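Local coordinates for PG_0823 protein (PDB 2FSW) that probably binds DNA as a winged helix-turn-helix transcriptional regulator of the HxlR family, assembled from two copies of the chain, at residues B[24-29]-B[49-54]; B[33-38]-B[91-96]; B[19-24]-B[60-65]. All coordinates share one frame; numbering follows the deposited sequence.

Overall arrangement
All three contacts join parts of the winged-helix chain, and each has residues close to the second subunit. Contact 1 is the most buried: Ile51 covers the indole of Trp26 where helix 53-65 is about to begin. Contacts 2 and 3 are partly buried, the first laying an arginine plane on a leucine, the second setting a phenylalanine edge at the backbone of Ile21. Helix 27-34 serves contacts 1 and 2, whose centres are about 15 Å apart on opposite sides of the chain's centre; helix 53-65 serves contacts 1 and 3, which also share Gly24. Leu28, from the segment 24-29, packs on Phe22 of contact 3 and on Val92 and Ile96 of contact 2.

Contact 1 of 3, residues B[24-29]-B[49-54]; sequences GKWTLL and PGISEK
Trp26 lays its indole over the side chain of Ile51, and nearly every atom of the ring system meets that one residue. Starting at the root, Trp26 CB is 3.7 Å from Ile51 CD1. The closest approach follows at once, 3.4 Å between Trp26 CG and Ile51 CD1. CD1 of the isoleucine stands 3.6 Å from the centroid of the Trp26 five-membered ring and 22° off the ring normal, the geometry of a CH-pi contact over the face. Further along, Trp26 CE2 meets Ile51 CG1 at 3.7 Å, and at the far end Trp26 CH2 reaches Ile51 CA at 4.0 Å. The isoleucine is extended, with CG1 anti to the backbone N (chi1 -165°), which carries its tip back along the indole toward CB: the two side chains run past each other in opposite directions. Trp26 also touches Met55 and Glu59 of helix 53-65, and packs on Arg16 of the second subunit. Just after Ile51, Ser52 caps that helix, its OG accepting from Met55 N. The arrangement belongs to the helix-turn-helix, packing the turn that leads into its second helix, 53-65, against the start of helix 27-34.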
ATOM      1  N   GLY B  24      -2.639   5.641   1.125  1.00 62.72           N
ATOM      2  CA  GLY B  24      -3.762   5.788   2.045  1.00 63.12           C
ATOM      3  C   GLY B  24      -4.123   4.520   2.793  1.00 63.09           C
ATOM      4  O   GLY B  24      -3.795   3.412   2.342  1.00 63.82           O
ATOM      5  N   LYS B  25      -4.780   4.640   3.944  0.50 62.61           N
ATOM      6  CA  LYS B  25      -5.315   3.435   4.592  0.50 61.90           C
ATOM      7  C   LYS B  25      -6.592   2.933   3.894  0.50 61.38           C
ATOM      8  O   LYS B  25      -7.032   1.802   4.121  0.50 61.26           O
ATOM      9  CB  LYS B  25      -5.525   3.624   6.098  0.50 62.03           C
ATOM     10  CG  LYS B  25      -6.686   4.518   6.507  0.50 62.10           C
ATOM     11  CD  LYS B  25      -6.758   4.701   8.028  0.50 61.82           C
ATOM     12  CE  LYS B  25      -7.156   3.414   8.756  0.50 61.34           C
ATOM     13  NZ  LYS B  25      -6.917   3.522  10.232  0.50 60.68           N
ATOM     14  N   TRP B  26      -7.165   3.767   3.027  1.00 60.68           N
ATOM     15  CA  TRP B  26      -8.416   3.409   2.355  1.00 59.50           C
ATOM     16  C   TRP B  26      -8.335   3.263   0.844  1.00 58.38           C
ATOM     17  O   TRP B  26      -9.196   2.619   0.246  1.00 58.47           O
ATOM     18  CB  TRP B  26      -9.513   4.430   2.700  1.00 59.74           C
ATOM     19  CG  TRP B  26      -9.696   4.670   4.167  1.00 59.62           C
ATOM     20  CD1 TRP B  26      -9.436   5.832   4.839  1.00 60.13           C
ATOM     21  CD2 TRP B  26     -10.195   3.742   5.147  1.00 59.71           C
ATOM     22  NE1 TRP B  26      -9.750   5.690   6.173  1.00 60.17           N
ATOM     23  CE2 TRP B  26     -10.220   4.421   6.391  1.00 60.07           C
ATOM     24  CE3 TRP B  26     -10.644   2.416   5.093  1.00 59.73           C
ATOM     25  CZ2 TRP B  26     -10.661   3.813   7.570  1.00 59.64           C
ATOM     26  CZ3 TRP B  26     -11.078   1.812   6.259  1.00 59.74           C
ATOM     27  CH2 TRP B  26     -11.082   2.510   7.486  1.00 60.12           C
ATOM     28  N   THR B  27      -7.320   3.867   0.231  1.00 57.28           N
ATOM     29  CA  THR B  27      -7.190   3.897  -1.237  1.00 56.64           C
ATOM     30  C   THR B  27      -7.379   2.539  -1.933  1.00 56.05           C
ATOM     31  O   THR B  27      -8.258   2.394  -2.772  1.00 55.44           O
ATOM     32  CB  THR B  27      -5.843   4.521  -1.681  1.00 56.57           C
ATOM     33  OG1 THR B  27      -5.675   5.795  -1.046  1.00 56.83           O
ATOM     34  CG2 THR B  27      -5.817   4.723  -3.181  1.00 55.28           C
ATOM     35  N   LEU B  28      -6.538   1.566  -1.581  1.00 55.29           N
ATOM     36  CA  LEU B  28      -6.552   0.261  -2.231  1.00 55.08           C
ATOM     37  C   LEU B  28      -7.789  -0.557  -1.898  1.00 55.19           C
ATOM     38  O   LEU B  28      -8.252  -1.344  -2.730  1.00 54.39           O
ATOM     39  CB  LEU B  28      -5.276  -0.527  -1.894  1.00 54.56           C
ATOM     40  CG  LEU B  28      -4.029   0.048  -2.562  1.00 52.70           C
ATOM     41  CD1 LEU B  28      -2.753  -0.567  -1.984  1.00 51.43           C
ATOM     42  CD2 LEU B  28      -4.128  -0.151  -4.087  1.00 50.68           C
ATOM     43  N   LEU B  29      -8.309  -0.374  -0.680  1.00 55.10           N
ATOM     44  CA  LEU B  29      -9.538  -1.054  -0.249  1.00 55.53           C
ATOM     45  C   LEU B  29     -10.766  -0.586  -1.029  1.00 55.30           C
ATOM     46  O   LEU B  29     -11.638  -1.381  -1.376  1.00 55.48           O
ATOM     47  CB  LEU B  29      -9.791  -0.826   1.253  1.00 56.38           C
ATOM     48  CG  LEU B  29      -9.218  -1.862   2.236  1.00 57.83           C
ATOM     49  CD1 LEU B  29      -9.376  -1.356   3.658  1.00 57.63           C
ATOM     50  CD2 LEU B  29      -9.891  -3.247   2.069  1.00 57.62           C
ATOM     51  N   PRO B  49     -16.955  -1.066   6.390  1.00 65.56           N
ATOM     52  CA  PRO B  49     -17.463  -0.515   7.652  1.00 65.96           C
ATOM     53  C   PRO B  49     -16.344   0.016   8.545  1.00 65.97           C
ATOM     54  O   PRO B  49     -15.321  -0.654   8.740  1.00 66.20           O
ATOM     55  CB  PRO B  49     -18.171  -1.711   8.302  1.00 65.87           C
ATOM     56  CG  PRO B  49     -17.487  -2.902   7.711  1.00 66.15           C
ATOM     57  CD  PRO B  49     -17.135  -2.526   6.313  1.00 65.57           C
ATOM     58  N   GLY B  50     -16.542   1.225   9.063  1.00 65.81           N
ATOM     59  CA  GLY B  50     -15.559   1.876   9.923  1.00 65.71           C
ATOM     60  C   GLY B  50     -14.956   3.114   9.286  1.00 65.58           C
ATOM     61  O   GLY B  50     -14.427   3.978   9.986  1.00 65.62           O
ATOM     62  N   ILE B  51     -15.007   3.188   7.956  1.00 65.37           N
ATOM     63  CA  ILE B  51     -14.586   4.396   7.240  1.00 65.03           C
ATOM     64  C   ILE B  51     -15.627   5.509   7.439  1.00 64.99           C
ATOM     65  O   ILE B  51     -16.817   5.311   7.178  1.00 64.96           O
ATOM     66  CB  ILE B  51     -14.310   4.129   5.730  1.00 64.57           C
ATOM     67  CG1 ILE B  51     -13.539   5.299   5.116  1.00 64.92           C
ATOM     68  CG2 ILE B  51     -15.602   3.851   4.944  1.00 64.29           C
ATOM     69  CD1 ILE B  51     -13.048   5.050   3.680  1.00 64.93           C
ATOM     70  N   SER B  52     -15.176   6.669   7.908  1.00 65.03           N
ATOM     71  CA  SER B  52     -16.068   7.816   8.101  1.00 65.36           C
ATOM     72  C   SER B  52     -16.503   8.406   6.765  1.00 65.40           C
ATOM     73  O   SER B  52     -15.879   8.145   5.728  1.00 65.07           O
ATOM     74  CB  SER B  52     -15.399   8.898   8.961  1.00 65.39           C
ATOM     75  OG  SER B  52     -14.466   9.655   8.205  1.00 65.44           O
ATOM     76  N   GLU B  53     -17.568   9.204   6.798  0.50 65.59           N
ATOM     77  CA  GLU B  53     -18.083   9.886   5.615  0.50 65.90           C
ATOM     78  C   GLU B  53     -17.008  10.776   4.984  0.50 65.78           C
ATOM     79  O   GLU B  53     -16.794  10.727   3.771  0.50 65.75           O
ATOM     80  CB  GLU B  53     -19.327  10.709   5.970  0.50 66.10           C
ATOM     81  CG  GLU B  53     -20.258  10.992   4.789  0.50 67.36           C
ATOM     82  CD  GLU B  53     -21.264   9.873   4.523  0.50 68.46           C
ATOM     83  OE1 GLU B  53     -21.989   9.958   3.512  0.50 68.56           O
ATOM     84  OE2 GLU B  53     -21.338   8.910   5.315  0.50 69.05           O
ATOM     85  N   LYS B  54     -16.325  11.565   5.814  1.00 65.74           N
ATOM     86  CA  LYS B  54     -15.243  12.437   5.344  1.00 66.08           C
ATOM     87  C   LYS B  54     -14.083  11.671   4.700  1.00 65.90           C
ATOM     88  O   LYS B  54     -13.620  12.043   3.615  1.00 65.60           O
ATOM     89  CB  LYS B  54     -14.723  13.346   6.456  1.00 66.36           C
ATOM     90  CG  LYS B  54     -14.217  14.676   5.920  1.00 67.77           C
ATOM     91  CD  LYS B  54     -12.818  15.007   6.426  1.00 69.33           C
ATOM     92  CE  LYS B  54     -12.396  16.388   5.932  1.00 70.15           C
ATOM     93  NZ  LYS B  54     -10.916  16.559   5.941  1.00 70.94           N
TER

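Contact 2 of 3, residues B[33-38]-B[91-96]; sequences QINRRI and KVLPII
Arg36 spreads its guanidinium over one methyl of Leu93, so that an apolar group meets the flat face of a charged one. Leu93 CD1 sits over the centre of that face, 3.6 Å above the plane. The distances agree: Arg36 CZ and Arg36 NH2 are each 3.7 Å from Leu93 CD1, and Arg36 CG, nearer the backbone, is 4.0 Å from the same methyl. From CG to NE the arginine chain is extended (chi2 176°), which carries the group from the turn out to the leucine. The contact is thus van der Waals in kind, and the N-H groups, lying in the guanidinium plane, point along it and not at the methyl. The other branch, Leu93 CD2, faces the side chain of Asn35.

The base of the arrangement is a type II' turn from Ile34 to Arg37, entered where Asn35 leaves the helix with positive phi (57°). Arg37 folds back across this turn and grips Gln33 O side-on, through NH2 at 2.6 Å and through NE at 2.9 Å. Gln33 O lies 2° out of the guanidinium plane of Arg37, so two bonds to one acceptor hold the helix end and the turn together. Leu93 also packs on Leu85 of strand 80-85, as does Ile34, while Val92 and Ile96 touch helix 27-34; the contact thus sets the C-terminal end of that helix beside the segment 91-96, next to the sheet.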
ATOM      1  N   GLN B  33     -13.023  -2.852  -3.430  1.00 55.27           N
ATOM      2  CA  GLN B  33     -14.481  -2.947  -3.333  1.00 55.55           C
ATOM      3  C   GLN B  33     -15.221  -2.596  -4.632  1.00 56.17           C
ATOM      4  O   GLN B  33     -16.128  -3.324  -5.049  1.00 55.59           O
ATOM      5  CB  GLN B  33     -15.024  -2.174  -2.114  1.00 55.52           C
ATOM      6  CG  GLN B  33     -14.837  -2.935  -0.799  1.00 54.92           C
ATOM      7  CD  GLN B  33     -15.514  -4.312  -0.810  1.00 56.18           C
ATOM      8  OE1 GLN B  33     -16.495  -4.540  -1.530  1.00 57.08           O
ATOM      9  NE2 GLN B  33     -14.988  -5.231  -0.019  1.00 55.14           N
ATOM     10  N   ILE B  34     -14.824  -1.502  -5.275  1.00 56.77           N
ATOM     11  CA  ILE B  34     -15.365  -1.197  -6.603  1.00 57.90           C
ATOM     12  C   ILE B  34     -15.142  -2.386  -7.556  1.00 58.49           C
ATOM     13  O   ILE B  34     -16.108  -2.917  -8.118  1.00 58.59           O
ATOM     14  CB  ILE B  34     -14.792   0.109  -7.197  1.00 57.65           C
ATOM     15  CG1 ILE B  34     -15.150   1.314  -6.305  1.00 58.10           C
ATOM     16  CG2 ILE B  34     -15.337   0.327  -8.607  1.00 57.63           C
ATOM     17  CD1 ILE B  34     -14.295   2.571  -6.594  1.00 58.02           C
ATOM     18  N   ASN B  35     -13.885  -2.813  -7.711  1.00 59.07           N
ATOM     19  CA  ASN B  35     -13.543  -3.967  -8.536  1.00 60.36           C
ATOM     20  C   ASN B  35     -14.038  -3.762  -9.982  1.00 60.93           C
ATOM     21  O   ASN B  35     -13.823  -2.704 -10.576  1.00 60.02           O
ATOM     22  CB  ASN B  35     -14.099  -5.263  -7.907  1.00 60.58           C
ATOM     23  CG  ASN B  35     -13.091  -6.419  -7.924  1.00 62.86           C
ATOM     24  OD1 ASN B  35     -12.375  -6.665  -6.930  1.00 64.93           O
ATOM     25  ND2 ASN B  35     -13.039  -7.140  -9.041  1.00 61.29           N
ATOM     26  N   ARG B  36     -14.727  -4.762 -10.521  1.00 62.46           N
ATOM     27  CA  ARG B  36     -15.122  -4.782 -11.926  1.00 63.83           C
ATOM     28  C   ARG B  36     -16.608  -4.559 -12.106  1.00 64.13           C
ATOM     29  O   ARG B  36     -17.207  -5.035 -13.070  1.00 64.84           O
ATOM     30  CB  ARG B  36     -14.727  -6.109 -12.557  1.00 64.29           C
ATOM     31  CG  ARG B  36     -13.244  -6.296 -12.648  1.00 66.84           C
ATOM     32  CD  ARG B  36     -12.910  -7.668 -13.185  1.00 70.81           C
ATOM     33  NE  ARG B  36     -11.576  -8.040 -12.745  1.00 74.52           N
ATOM     34  CZ  ARG B  36     -10.461  -7.720 -13.388  1.00 75.61           C
ATOM     35  NH1 ARG B  36     -10.525  -7.028 -14.525  1.00 75.39           N
ATOM     36  NH2 ARG B  36      -9.287  -8.093 -12.887  1.00 75.74           N
ATOM     37  N   ARG B  37     -17.199  -3.834 -11.171  1.00 64.15           N
ATOM     38  CA  ARG B  37     -18.618  -3.575 -11.206  1.00 64.06           C
ATOM     39  C   ARG B  37     -18.924  -2.109 -10.935  1.00 63.90           C
ATOM     40  O   ARG B  37     -18.023  -1.297 -10.732  1.00 63.33           O
ATOM     41  CB  ARG B  37     -19.376  -4.513 -10.246  1.00 64.18           C
ATOM     42  CG  ARG B  37     -18.809  -4.661  -8.849  1.00 63.48           C
ATOM     43  CD  ARG B  37     -19.213  -3.534  -7.927  1.00 63.83           C
ATOM     44  NE  ARG B  37     -18.566  -3.687  -6.622  1.00 64.95           N
ATOM     45  CZ  ARG B  37     -19.128  -4.269  -5.562  1.00 65.84           C
ATOM     46  NH1 ARG B  37     -20.364  -4.747  -5.629  1.00 65.39           N
ATOM     47  NH2 ARG B  37     -18.454  -4.370  -4.422  1.00 66.52           N
ATOM     48  N   ILE B  38     -20.209  -1.787 -10.981  1.00 64.39           N
ATOM     49  CA  ILE B  38     -20.711  -0.460 -10.682  1.00 64.60           C
ATOM     50  C   ILE B  38     -21.257  -0.508  -9.268  1.00 64.61           C
ATOM     51  O   ILE B  38     -22.067  -1.383  -8.922  1.00 64.70           O
ATOM     52  CB  ILE B  38     -21.860  -0.060 -11.637  1.00 65.04           C
ATOM     53  CG1 ILE B  38     -21.546  -0.450 -13.097  1.00 65.03           C
ATOM     54  CG2 ILE B  38     -22.236   1.413 -11.455  1.00 64.39           C
ATOM     55  CD1 ILE B  38     -20.514   0.414 -13.805  1.00 65.38           C
ATOM     56  N   LYS B  91      -5.818  -1.452 -13.780  1.00 55.59           N
ATOM     57  CA  LYS B  91      -4.409  -1.884 -13.687  1.00 55.25           C
ATOM     58  C   LYS B  91      -3.884  -2.015 -12.250  1.00 53.84           C
ATOM     59  O   LYS B  91      -2.764  -2.523 -12.031  1.00 53.04           O
ATOM     60  CB  LYS B  91      -3.466  -0.950 -14.461  1.00 55.43           C
ATOM     61  CG  LYS B  91      -3.820  -0.731 -15.921  1.00 59.11           C
ATOM     62  CD  LYS B  91      -3.416  -1.918 -16.745  1.00 63.73           C
ATOM     63  CE  LYS B  91      -3.531  -1.611 -18.213  1.00 67.53           C
ATOM     64  NZ  LYS B  91      -2.432  -0.695 -18.618  1.00 71.98           N
ATOM     65  N   VAL B  92      -4.663  -1.518 -11.294  1.00 52.60           N
ATOM     66  CA  VAL B  92      -4.348  -1.672  -9.854  1.00 52.50           C
ATOM     67  C   VAL B  92      -4.789  -3.036  -9.298  1.00 51.99           C
ATOM     68  O   VAL B  92      -4.214  -3.527  -8.337  1.00 52.46           O
ATOM     69  CB  VAL B  92      -4.994  -0.523  -9.022  1.00 52.37           C
ATOM     70  CG1 VAL B  92      -4.600  -0.602  -7.555  1.00 51.85           C
ATOM     71  CG2 VAL B  92      -4.606   0.807  -9.608  1.00 51.86           C
ATOM     72  N   LEU B  93      -5.788  -3.661  -9.919  1.00 51.83           N
ATOM     73  CA  LEU B  93      -6.285  -4.965  -9.444  1.00 51.56           C
ATOM     74  C   LEU B  93      -5.239  -6.080  -9.296  1.00 51.27           C
ATOM     75  O   LEU B  93      -5.332  -6.852  -8.352  1.00 52.56           O
ATOM     76  CB  LEU B  93      -7.511  -5.435 -10.255  1.00 51.49           C
ATOM     77  CG  LEU B  93      -8.752  -4.521 -10.106  1.00 52.72           C
ATOM     78  CD1 LEU B  93      -9.856  -4.937 -11.101  1.00 53.12           C
ATOM     79  CD2 LEU B  93      -9.312  -4.443  -8.673  1.00 52.22           C
ATOM     80  N   PRO B  94      -4.248  -6.191 -10.216  1.00 50.78           N
ATOM     81  CA  PRO B  94      -3.160  -7.158  -9.964  1.00 50.07           C
ATOM     82  C   PRO B  94      -2.358  -6.938  -8.670  1.00 49.30           C
ATOM     83  O   PRO B  94      -1.877  -7.908  -8.074  1.00 49.67           O
ATOM     84  CB  PRO B  94      -2.253  -6.994 -11.201  1.00 49.78           C
ATOM     85  CG  PRO B  94      -3.145  -6.465 -12.241  1.00 50.55           C
ATOM     86  CD  PRO B  94      -4.069  -5.531 -11.521  1.00 50.68           C
ATOM     87  N   ILE B  95      -2.203  -5.689  -8.245  1.00 49.01           N
ATOM     88  CA  ILE B  95      -1.544  -5.388  -6.969  1.00 49.40           C
ATOM     89  C   ILE B  95      -2.396  -5.939  -5.826  1.00 49.81           C
ATOM     90  O   ILE B  95      -1.882  -6.543  -4.892  1.00 50.34           O
ATOM     91  CB  ILE B  95      -1.345  -3.839  -6.742  1.00 50.47           C
ATOM     92  CG1 ILE B  95      -0.453  -3.224  -7.841  1.00 48.58           C
ATOM     93  CG2 ILE B  95      -0.785  -3.548  -5.290  1.00 49.22           C
ATOM     94  CD1 ILE B  95      -0.681  -1.736  -8.057  1.00 49.09           C
ATOM     95  N   ILE B  96      -3.701  -5.713  -5.935  1.00 49.81           N
ATOM     96  CA  ILE B  96      -4.667  -6.083  -4.932  1.00 50.27           C
ATOM     97  C   ILE B  96      -4.838  -7.604  -4.810  1.00 50.58           C
ATOM     98  O   ILE B  96      -4.952  -8.119  -3.695  1.00 52.06           O
ATOM     99  CB  ILE B  96      -5.990  -5.338  -5.186  1.00 51.05           C
ATOM    100  CG1 ILE B  96      -5.777  -3.838  -4.870  1.00 49.39           C
ATOM    101  CG2 ILE B  96      -7.139  -5.935  -4.334  1.00 50.06           C
ATOM    102  CD1 ILE B  96      -6.968  -2.929  -5.336  1.00 50.10           C
TER

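Contact 3 of 3, residues B[19-24]-B[60-65]; sequences MQIFAG and LKFLCG
Phe62 brings its ring up to the backbone of Gln20 and Ile21 in helix 14-22, meeting main chain more than side chain. Phe62 CE2 comes within 3.2 Å of Ile21 O, which lies at the ring edge near its plane. Ile21 CA lies at the edge too, in the ring plane, 3.8 Å from Phe62 CZ. The adjoining carbonyl, Gln20 O, approaches obliquely, also nearest to Phe62 CZ at 3.8 Å. An edge turned to a carbonyl presents the slightly positive ring hydrogens to the oxygen, which is probably mildly favourable. The apolar part of the contact is smaller: Ile21 CG2 is 4.1 Å from Phe62 CE2, and the two side chains cross at about a right angle.

One torsion sets the reach of the ring. Phe62 has CG anti to its backbone N (chi1 178°), which extends the side chain out from helix 53-65 toward helix 14-22; within the segments 19-24 and 60-65 the nearest CA atoms, those of Ile21 and Leu63, are 8.1 Å apart.

Farther out, Leu63 turns to Thr27, Ile30 and Ile31 of helix 27-34 and to Leu68, which Ile21 also touches. Phe22, whose CB points away from the segment 60-65, packs on Leu28 and meets the ring of Phe102 of the second subunit. Helix 14-22, N-terminal to helix 27-34 and the helix-turn-helix, is thereby joined to the C-terminal end of helix 53-65, the probable recognition helix of this winged-helix fold.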
HETATM    1  N   MSE B  19       3.405   4.738  -4.475  1.00 60.24           N
HETATM    2  CA  MSE B  19       3.005   4.954  -3.085  1.00 60.99           C
HETATM    3  C   MSE B  19       2.433   6.353  -2.799  1.00 61.91           C
HETATM    4  O   MSE B  19       1.697   6.522  -1.828  1.00 62.53           O
HETATM    5  CB  MSE B  19       4.136   4.597  -2.111  1.00 60.98           C
HETATM    6  CG  MSE B  19       4.508   3.106  -2.073  1.00 60.35           C
HETATM    7 SE   MSE B  19       3.022   1.823  -2.285  0.70 60.17          SE
HETATM    8  CE  MSE B  19       1.835   2.375  -0.860  1.00 57.53           C
ATOM      9  N   GLN B  20       2.722   7.335  -3.651  1.00 62.76           N
ATOM     10  CA  GLN B  20       2.043   8.641  -3.562  1.00 63.83           C
ATOM     11  C   GLN B  20       0.524   8.479  -3.680  1.00 63.85           C
ATOM     12  O   GLN B  20      -0.243   9.090  -2.930  1.00 64.16           O
ATOM     13  CB  GLN B  20       2.531   9.593  -4.655  1.00 64.26           C
ATOM     14  CG  GLN B  20       4.021   9.895  -4.642  1.00 66.23           C
ATOM     15  CD  GLN B  20       4.430  10.800  -3.502  1.00 68.44           C
ATOM     16  OE1 GLN B  20       5.369  10.496  -2.760  1.00 69.47           O
ATOM     17  NE2 GLN B  20       3.727  11.922  -3.352  1.00 69.83           N
ATOM     18  N   ILE B  21       0.099   7.646  -4.626  1.00 63.86           N
ATOM     19  CA  ILE B  21      -1.317   7.348  -4.842  1.00 63.61           C
ATOM     20  C   ILE B  21      -1.877   6.380  -3.790  1.00 62.96           C
ATOM     21  O   ILE B  21      -2.925   6.648  -3.196  1.00 62.61           O
ATOM     22  CB  ILE B  21      -1.542   6.742  -6.246  1.00 63.57           C
ATOM     23  CG1 ILE B  21      -0.987   7.672  -7.333  1.00 64.68           C
ATOM     24  CG2 ILE B  21      -3.011   6.435  -6.464  1.00 64.16           C
ATOM     25  CD1 ILE B  21      -1.154   7.155  -8.770  1.00 64.63           C
ATOM     26  N   PHE B  22      -1.151   5.282  -3.554  1.00 62.41           N
ATOM     27  CA  PHE B  22      -1.678   4.099  -2.860  1.00 62.06           C
ATOM     28  C   PHE B  22      -1.460   4.080  -1.356  1.00 62.08           C
ATOM     29  O   PHE B  22      -1.968   3.181  -0.680  1.00 61.73           O
ATOM     30  CB  PHE B  22      -1.058   2.800  -3.420  1.00 61.44           C
ATOM     31  CG  PHE B  22      -1.295   2.571  -4.884  1.00 60.81           C
ATOM     32  CD1 PHE B  22      -0.290   1.997  -5.674  1.00 59.62           C
ATOM     33  CD2 PHE B  22      -2.520   2.882  -5.480  1.00 60.35           C
ATOM     34  CE1 PHE B  22      -0.488   1.773  -7.034  1.00 57.29           C
ATOM     35  CE2 PHE B  22      -2.722   2.666  -6.861  1.00 59.71           C
ATOM     36  CZ  PHE B  22      -1.696   2.106  -7.631  1.00 58.52           C
ATOM     37  N   ALA B  23      -0.710   5.052  -0.836  1.00 62.64           N
ATOM     38  CA  ALA B  23      -0.321   5.064   0.583  1.00 62.74           C
ATOM     39  C   ALA B  23      -1.483   5.182   1.570  1.00 62.76           C
ATOM     40  O   ALA B  23      -1.338   4.848   2.732  1.00 63.08           O
ATOM     41  CB  ALA B  23       0.715   6.151   0.855  1.00 62.89           C
ATOM     42  N   GLY B  24      -2.639   5.641   1.125  1.00 62.72           N
ATOM     43  CA  GLY B  24      -3.762   5.788   2.045  1.00 63.12           C
ATOM     44  C   GLY B  24      -4.123   4.520   2.793  1.00 63.09           C
ATOM     45  O   GLY B  24      -3.795   3.412   2.342  1.00 63.82           O
ATOM     46  N   LEU B  60     -12.541   9.279  -2.412  1.00 62.72           N
ATOM     47  CA  LEU B  60     -13.249   9.237  -3.698  1.00 62.55           C
ATOM     48  C   LEU B  60     -12.849  10.391  -4.624  1.00 62.51           C
ATOM     49  O   LEU B  60     -12.677  10.182  -5.823  1.00 62.74           O
ATOM     50  CB  LEU B  60     -14.772   9.189  -3.507  1.00 62.22           C
ATOM     51  CG  LEU B  60     -15.370   7.857  -3.018  1.00 62.11           C
ATOM     52  CD1 LEU B  60     -16.850   8.011  -2.638  1.00 60.83           C
ATOM     53  CD2 LEU B  60     -15.168   6.699  -4.012  1.00 59.44           C
ATOM     54  N   LYS B  61     -12.683  11.591  -4.065  1.00 62.46           N
ATOM     55  CA  LYS B  61     -12.230  12.754  -4.842  1.00 62.80           C
ATOM     56  C   LYS B  61     -10.801  12.570  -5.345  1.00 62.41           C
ATOM     57  O   LYS B  61     -10.513  12.789  -6.520  1.00 62.41           O
ATOM     58  CB  LYS B  61     -12.319  14.054  -4.031  1.00 62.63           C
ATOM     59  CG  LYS B  61     -11.927  15.282  -4.853  1.00 63.59           C
ATOM     60  CD  LYS B  61     -11.496  16.497  -4.021  1.00 63.95           C
ATOM     61  CE  LYS B  61     -10.070  16.381  -3.427  1.00 66.62           C
ATOM     62  NZ  LYS B  61      -9.126  15.349  -4.021  1.00 66.20           N
ATOM     63  N   PHE B  62      -9.914  12.175  -4.438  1.00 62.40           N
ATOM     64  CA  PHE B  62      -8.519  11.872  -4.765  1.00 62.23           C
ATOM     65  C   PHE B  62      -8.422  10.901  -5.952  1.00 61.95           C
ATOM     66  O   PHE B  62      -7.774  11.204  -6.952  1.00 61.83           O
ATOM     67  CB  PHE B  62      -7.814  11.339  -3.511  1.00 62.07           C
ATOM     68  CG  PHE B  62      -6.384  10.934  -3.725  1.00 62.38           C
ATOM     69  CD1 PHE B  62      -5.375  11.897  -3.800  1.00 62.07           C
ATOM     70  CD2 PHE B  62      -6.038   9.581  -3.808  1.00 61.94           C
ATOM     71  CE1 PHE B  62      -4.040  11.517  -3.980  1.00 61.22           C
ATOM     72  CE2 PHE B  62      -4.712   9.194  -3.990  1.00 60.55           C
ATOM     73  CZ  PHE B  62      -3.711  10.164  -4.074  1.00 61.05           C
ATOM     74  N   LEU B  63      -9.107   9.763  -5.848  1.00 62.19           N
ATOM     75  CA  LEU B  63      -9.076   8.723  -6.886  1.00 62.49           C
ATOM     76  C   LEU B  63      -9.656   9.152  -8.237  1.00 62.75           C
ATOM     77  O   LEU B  63      -9.175   8.713  -9.288  1.00 62.20           O
ATOM     78  CB  LEU B  63      -9.780   7.457  -6.397  1.00 62.41           C
ATOM     79  CG  LEU B  63      -9.174   6.675  -5.225  1.00 62.64           C
ATOM     80  CD1 LEU B  63     -10.188   5.669  -4.731  1.00 61.74           C
ATOM     81  CD2 LEU B  63      -7.858   5.992  -5.630  1.00 62.33           C
ATOM     82  N   CYS B  64     -10.701   9.985  -8.212  1.00 63.54           N
ATOM     83  CA  CYS B  64     -11.230  10.599  -9.441  1.00 63.96           C
ATOM     84  C   CYS B  64     -10.177  11.513 -10.074  1.00 63.90           C
ATOM     85  O   CYS B  64      -9.962  11.476 -11.287  1.00 63.87           O
ATOM     86  CB  CYS B  64     -12.506  11.396  -9.157  1.00 64.34           C
ATOM     87  SG  CYS B  64     -14.007  10.401  -9.022  1.00 66.66           S
ATOM     88  N   GLY B  65      -9.519  12.315  -9.234  1.00 63.94           N
ATOM     89  CA  GLY B  65      -8.469  13.239  -9.667  1.00 64.01           C
ATOM     90  C   GLY B  65      -7.256  12.549 -10.265  1.00 64.29           C
ATOM     91  O   GLY B  65      -6.584  13.117 -11.126  1.00 64.41           O
TER